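PDB 5FXU: envelope polyprotein from Puumala orthohantavirus, which forms, as the Gn ectodomain, part of the glycoprotein surface of the hantavirus particle and probably acts with its partner Gc in host-cell entry. Local coordinates for residues Gln17-Gly22 and Glu100-Thr105; Arg104-Ile109 and Pro130-Ile135. One frame throughout, in Å; residues are numbered along the deposited sequence.

How the contacts relate
Contacts 1 and 2 lie side by side, their centres about 6 Å apart, at one end of the Gn head. They share Arg104 and Thr105 and the short helix 102-105: contact 1 uses the helix against the start of strand 19-30, and contact 2 uses its exit into strand 107-116 against the end of strand 120-130. Along the chain the order is 17-22, 100-105, 104-109, 130-135. Strand 120-130 pairs antiparallel with both 19-30 and 107-116. Ile131 CD1 packs on Gly18 C at 3.4 Å, joining the two contacts directly. Helix 102-105 and the turn after strand 120-130 thus cover the place where 19-30 and 107-116 begin and 120-130 ends.

Contact 1: Gln17-Gly22 and Glu100-Thr105; sequences QGLVIG and ETAART
Ala103 meets the loop residues Gln17 and Gly18, just before strand 19-30, with its methyl group. CB points toward segment 17-22 and rests 3.6 Å from Gln17 O and 3.7 Å from Gln17 CA, so a small side chain touches backbone atoms. Beside it, Leu19 reaches the helix with one branch: CD2 packs 3.8 Å from Ala102 CB and lies 3.6 Å from Ala103 N. The leucine CG stands anti to its carbonyl carbon (chi1 -58°), and CD2 bears on the start of the short helix 102-105. No direct hydrogen bond crosses between the segments, and the contact rests on van der Waals contacts and on one water.

The Gln17 chain bends at chi2 (-76°), and its OE1 passes 3.8 Å from Ala103 CB. Water 1 lies 2.9 Å from Gln17 OE1, in hydrogen-bonding geometry. The same water has weak links with the Glu100 carbonyl and with the Arg104 amide, whose N lies 3.3 Å from the water. The bridge should be read with some caution, because the Gln17 side chain is exposed and poorly ordered, whereas Leu19, Ala102 and Ala103 are buried.

Behind this first shell, the helix is a single short turn with Thr101 at its N-cap position. Thr101 O receives the Thr105 amide at 2.9 Å and, more weakly, that of Arg104. The Thr101 hydroxyl bonds to Leu97 O instead, and Glu100 OE2 bonds to Tyr229 OH, tying the approach to the helix to strand 228-234. In segment 17-22, Leu19 and Ile21 have backbone bonds with Ser238 and Ser236, while Val20 and Gly22 have theirs with Gly129 and Leu127. Helix 102-105 thus packs on the beginning of strand 19-30 and the residues leading into it, and that strand runs between strands 237-243 and 120-130.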
loop_
_atom_site.group_PDB
_atom_site.type_symbol
_atom_site.label_atom_id
_atom_site.label_comp_id
_atom_site.label_asym_id
_atom_site.label_seq_id
_atom_site.Cartn_x
_atom_site.Cartn_y
_atom_site.Cartn_z
ATOM N N GLN A 17 5.866 -17.774 -11.773
ATOM C CA GLN A 17 5.760 -17.136 -10.435
ATOM C C GLN A 17 5.255 -15.646 -10.419
ATOM O O GLN A 17 5.205 -14.992 -9.345
ATOM C CB GLN A 17 7.123 -17.312 -9.714
ATOM C CG GLN A 17 7.526 -18.753 -9.388
ATOM C CD GLN A 17 6.801 -19.396 -8.209
ATOM O OE1 GLN A 17 5.590 -19.623 -8.254
ATOM N NE2 GLN A 17 7.561 -19.749 -7.160
ATOM N N GLY A 18 4.861 -15.136 -11.589
ATOM C CA GLY A 18 4.413 -13.757 -11.737
ATOM C C GLY A 18 2.966 -13.587 -11.323
ATOM O O GLY A 18 2.180 -14.526 -11.341
ATOM N N LEU A 19 2.615 -12.378 -10.933
ATOM C CA LEU A 19 1.243 -12.047 -10.618
ATOM C C LEU A 19 0.833 -10.856 -11.450
ATOM O O LEU A 19 1.679 -10.013 -11.767
ATOM C CB LEU A 19 1.123 -11.699 -9.142
ATOM C CG LEU A 19 1.544 -12.742 -8.114
ATOM C CD1 LEU A 19 1.527 -12.119 -6.743
ATOM C CD2 LEU A 19 0.598 -13.916 -8.135
ATOM N N VAL A 20 -0.454 -10.762 -11.782
ATOM C CA VAL A 20 -1.015 -9.523 -12.312
ATOM C C VAL A 20 -1.513 -8.671 -11.146
ATOM O O VAL A 20 -1.904 -9.187 -10.132
ATOM C CB VAL A 20 -2.167 -9.718 -13.345
ATOM C CG1 VAL A 20 -1.619 -10.209 -14.667
ATOM C CG2 VAL A 20 -3.262 -10.651 -12.852
ATOM N N ILE A 21 -1.497 -7.360 -11.324
ATOM C CA ILE A 21 -2.029 -6.421 -10.349
ATOM C C ILE A 21 -2.736 -5.295 -11.055
ATOM O O ILE A 21 -2.278 -4.824 -12.089
ATOM C CB ILE A 21 -0.925 -5.841 -9.446
ATOM C CG1 ILE A 21 -1.521 -4.858 -8.413
ATOM C CG2 ILE A 21 0.209 -5.211 -10.263
ATOM C CD1 ILE A 21 -0.565 -4.519 -7.298
ATOM N N GLY A 22 -3.842 -4.856 -10.485
ATOM C CA GLY A 22 -4.499 -3.614 -10.909
ATOM C C GLY A 22 -5.106 -2.893 -9.710
ATOM O O GLY A 22 -5.222 -3.456 -8.627
ATOM N N GLU A 100 3.497 -13.610 -1.671
ATOM C CA GLU A 100 4.719 -14.278 -2.151
ATOM C C GLU A 100 4.453 -15.631 -2.772
ATOM O O GLU A 100 5.130 -16.010 -3.711
ATOM C CB GLU A 100 5.753 -14.427 -1.030
ATOM C CG GLU A 100 6.262 -13.098 -0.463
ATOM C CD GLU A 100 5.547 -12.677 0.817
ATOM O OE1 GLU A 100 4.294 -12.476 0.788
ATOM O OE2 GLU A 100 6.236 -12.539 1.853
ATOM N N THR A 101 3.442 -16.338 -2.274
ATOM C CA THR A 101 3.115 -17.685 -2.773
ATOM C C THR A 101 1.805 -17.763 -3.545
ATOM O O THR A 101 1.344 -18.868 -3.864
ATOM C CB THR A 101 3.077 -18.719 -1.626
ATOM O OG1 THR A 101 2.012 -18.404 -0.718
ATOM C CG2 THR A 101 4.386 -18.706 -0.881
ATOM N N ALA A 102 1.234 -16.619 -3.906
ATOM C CA ALA A 102 -0.051 -16.592 -4.610
ATOM C C ALA A 102 -0.011 -17.259 -5.995
ATOM O O ALA A 102 -1.018 -17.809 -6.445
ATOM C CB ALA A 102 -0.581 -15.169 -4.717
ATOM N N ALA A 103 1.120 -17.178 -6.680
ATOM C CA ALA A 103 1.266 -17.816 -7.988
ATOM C C ALA A 103 1.172 -19.336 -7.870
ATOM O O ALA A 103 0.611 -19.963 -8.733
ATOM C CB ALA A 103 2.576 -17.418 -8.646
ATOM N N ARG A 104 1.658 -19.883 -6.761
ATOM C CA ARG A 104 1.651 -21.308 -6.487
ATOM C C ARG A 104 0.323 -21.774 -5.897
ATOM O O ARG A 104 -0.181 -22.835 -6.261
ATOM C CB ARG A 104 2.824 -21.665 -5.547
ATOM C CG ARG A 104 3.279 -23.107 -5.664
ATOM C CD ARG A 104 4.536 -23.447 -4.854
ATOM N NE ARG A 104 4.215 -23.728 -3.446
ATOM C CZ ARG A 104 4.425 -22.911 -2.400
ATOM N NH1 ARG A 104 4.995 -21.714 -2.538
ATOM N NH2 ARG A 104 4.070 -23.313 -1.172
ATOM N N THR A 105 -0.227 -21.005 -4.971
ATOM C CA THR A 105 -1.510 -21.337 -4.349
ATOM C C THR A 105 -2.716 -21.018 -5.225
ATOM O O THR A 105 -3.815 -21.485 -4.946
ATOM C CB THR A 105 -1.738 -20.579 -3.021
ATOM O OG1 THR A 105 -1.872 -19.167 -3.270
ATOM C CG2 THR A 105 -0.609 -20.848 -2.025
HETATM O O HOH W 1 4.548 -18.582 -5.799
#

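Contact 2: Arg104-Ile109 and Pro130-Ile135; sequences RTRKTI and PIQTCI
Arg106 and Gln132 both carry CG anti to the carbonyl carbon (chi1 -55° and -74°) and both bend at chi2, and the two side chains cross at about a right angle. Gln132 CD lies over one face of the guanidinium, the planes 33° apart, with Gln132 CD 3.9 Å from Arg106 NE and Gln132 NE2 3.6 Å from Arg106 NH2; no hydrogen bond forms between them, and NE has a weak one to Ala103 O. Next to this pair, the Pro130 ring fits against the backbone: CG is 3.7 Å from Arg106 CA, and CD is 3.6 Å from Lys107 O and equally far from Thr108 OG1.

Arg106, the first residue beyond helix 102-105, has positive phi and turns the chain into strand 107-116; Thr105 OG1 accepts from Lys107 N in an ST turn. In segment 130-135, a type I beta turn from Pro130 to Thr133 leads into helix 133-136, which holds Cys134, disulfide-bonded to Cys9 of strand 3-9.

Pro130 O accepts from both Thr133 N and Thr133 OG1, the latter at 2.8 Å. Water 2 donates to Thr133 OG1 and lies close to Thr108 OG1, a link whose short distance leaves it doubtful. Lys107 points away, its NZ in a salt bridge with Asp46.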
loop_
_atom_site.group_PDB
_atom_site.type_symbol
_atom_site.label_atom_id
_atom_site.label_comp_id
_atom_site.label_asym_id
_atom_site.label_seq_id
_atom_site.Cartn_x
_atom_site.Cartn_y
_atom_site.Cartn_z
ATOM N N ARG A 104 1.658 -19.883 -6.761
ATOM C CA ARG A 104 1.651 -21.308 -6.487
ATOM C C ARG A 104 0.323 -21.774 -5.897
ATOM O O ARG A 104 -0.181 -22.835 -6.261
ATOM C CB ARG A 104 2.824 -21.665 -5.547
ATOM C CG ARG A 104 3.279 -23.107 -5.664
ATOM C CD ARG A 104 4.536 -23.447 -4.854
ATOM N NE ARG A 104 4.215 -23.728 -3.446
ATOM C CZ ARG A 104 4.425 -22.911 -2.400
ATOM N NH1 ARG A 104 4.995 -21.714 -2.538
ATOM N NH2 ARG A 104 4.070 -23.313 -1.172
ATOM N N THR A 105 -0.227 -21.005 -4.971
ATOM C CA THR A 105 -1.510 -21.337 -4.349
ATOM C C THR A 105 -2.716 -21.018 -5.225
ATOM O O THR A 105 -3.815 -21.485 -4.946
ATOM C CB THR A 105 -1.738 -20.579 -3.021
ATOM O OG1 THR A 105 -1.872 -19.167 -3.270
ATOM C CG2 THR A 105 -0.609 -20.848 -2.025
ATOM N N ARG A 106 -2.519 -20.200 -6.252
ATOM C CA ARG A 106 -3.590 -19.760 -7.121
ATOM C C ARG A 106 -4.647 -18.933 -6.399
ATOM O O ARG A 106 -5.815 -18.943 -6.765
ATOM C CB ARG A 106 -4.194 -20.962 -7.855
ATOM C CG ARG A 106 -3.160 -21.783 -8.623
ATOM C CD ARG A 106 -2.515 -20.935 -9.726
ATOM N NE ARG A 106 -1.453 -21.574 -10.502
ATOM C CZ ARG A 106 -1.540 -22.727 -11.178
ATOM N NH1 ARG A 106 -2.646 -23.484 -11.197
ATOM N NH2 ARG A 106 -0.468 -23.152 -11.832
ATOM N N LYS A 107 -4.210 -18.201 -5.385
ATOM C CA LYS A 107 -5.092 -17.325 -4.636
ATOM C C LYS A 107 -5.060 -15.909 -5.180
ATOM O O LYS A 107 -4.028 -15.430 -5.645
ATOM C CB LYS A 107 -4.714 -17.339 -3.163
ATOM C CG LYS A 107 -4.973 -18.692 -2.521
ATOM C CD LYS A 107 -6.473 -18.964 -2.443
ATOM C CE LYS A 107 -6.814 -20.055 -1.446
ATOM N NZ LYS A 107 -8.232 -19.933 -1.008
ATOM N N THR A 108 -6.213 -15.266 -5.128
ATOM C CA THR A 108 -6.389 -13.901 -5.569
ATOM C C THR A 108 -6.584 -13.048 -4.305
ATOM O O THR A 108 -7.314 -13.440 -3.398
ATOM C CB THR A 108 -7.599 -13.813 -6.506
ATOM O OG1 THR A 108 -7.278 -14.472 -7.734
ATOM C CG2 THR A 108 -7.979 -12.356 -6.824
ATOM N N ILE A 109 -5.896 -11.916 -4.244
ATOM C CA ILE A 109 -6.015 -10.968 -3.137
ATOM C C ILE A 109 -6.788 -9.781 -3.657
ATOM O O ILE A 109 -6.421 -9.191 -4.669
ATOM C CB ILE A 109 -4.646 -10.483 -2.607
ATOM C CG1 ILE A 109 -3.870 -11.623 -1.962
ATOM C CG2 ILE A 109 -4.814 -9.392 -1.548
ATOM C CD1 ILE A 109 -3.071 -12.465 -2.946
ATOM N N PRO A 130 -3.089 -14.592 -9.830
ATOM C CA PRO A 130 -2.231 -15.346 -10.769
ATOM C C PRO A 130 -2.466 -14.946 -12.213
ATOM O O PRO A 130 -3.585 -14.562 -12.606
ATOM C CB PRO A 130 -2.595 -16.806 -10.515
ATOM C CG PRO A 130 -3.600 -16.801 -9.418
ATOM C CD PRO A 130 -4.154 -15.424 -9.250
ATOM N N ILE A 131 -1.408 -15.039 -13.000
ATOM C CA ILE A 131 -1.482 -14.680 -14.411
ATOM C C ILE A 131 -2.471 -15.584 -15.183
ATOM O O ILE A 131 -3.015 -15.139 -16.175
ATOM C CB ILE A 131 -0.070 -14.619 -15.036
ATOM C CG1 ILE A 131 0.716 -13.478 -14.366
ATOM C CG2 ILE A 131 -0.131 -14.337 -16.535
ATOM C CD1 ILE A 131 2.211 -13.439 -14.630
ATOM N N GLN A 132 -2.755 -16.795 -14.679
ATOM C CA GLN A 132 -3.753 -17.720 -15.271
ATOM C C GLN A 132 -5.157 -17.120 -15.357
ATOM O O GLN A 132 -5.954 -17.526 -16.207
ATOM C CB GLN A 132 -3.855 -19.039 -14.481
ATOM C CG GLN A 132 -2.696 -20.016 -14.672
ATOM C CD GLN A 132 -1.402 -19.631 -13.913
ATOM O OE1 GLN A 132 -1.348 -18.641 -13.123
ATOM N NE2 GLN A 132 -0.341 -20.375 -14.192
ATOM N N THR A 133 -5.465 -16.169 -14.480
ATOM C CA THR A 133 -6.737 -15.453 -14.518
ATOM C C THR A 133 -7.008 -14.811 -15.882
ATOM O O THR A 133 -8.151 -14.776 -16.324
ATOM C CB THR A 133 -6.800 -14.353 -13.441
ATOM O OG1 THR A 133 -6.328 -14.881 -12.215
ATOM C CG2 THR A 133 -8.231 -13.900 -13.214
ATOM N N CYS A 134 -5.953 -14.331 -16.530
ATOM C CA CYS A 134 -5.997 -13.832 -17.901
ATOM C C CYS A 134 -6.483 -14.837 -18.970
ATOM O O CYS A 134 -6.994 -14.431 -20.013
ATOM C CB CYS A 134 -4.606 -13.308 -18.293
ATOM S SG CYS A 134 -4.164 -11.728 -17.482
ATOM N N ILE A 135 -6.319 -16.137 -18.718
ATOM C CA ILE A 135 -6.866 -17.178 -19.593
ATOM C C ILE A 135 -8.348 -17.378 -19.283
ATOM O O ILE A 135 -9.152 -17.544 -20.204
ATOM C CB ILE A 135 -6.077 -18.510 -19.458
ATOM C CG1 ILE A 135 -4.643 -18.305 -19.923
ATOM C CG2 ILE A 135 -6.723 -19.623 -20.284
ATOM C CD1 ILE A 135 -3.686 -19.333 -19.373
HETATM O O HOH W 2 -6.738 -13.233 -9.878
#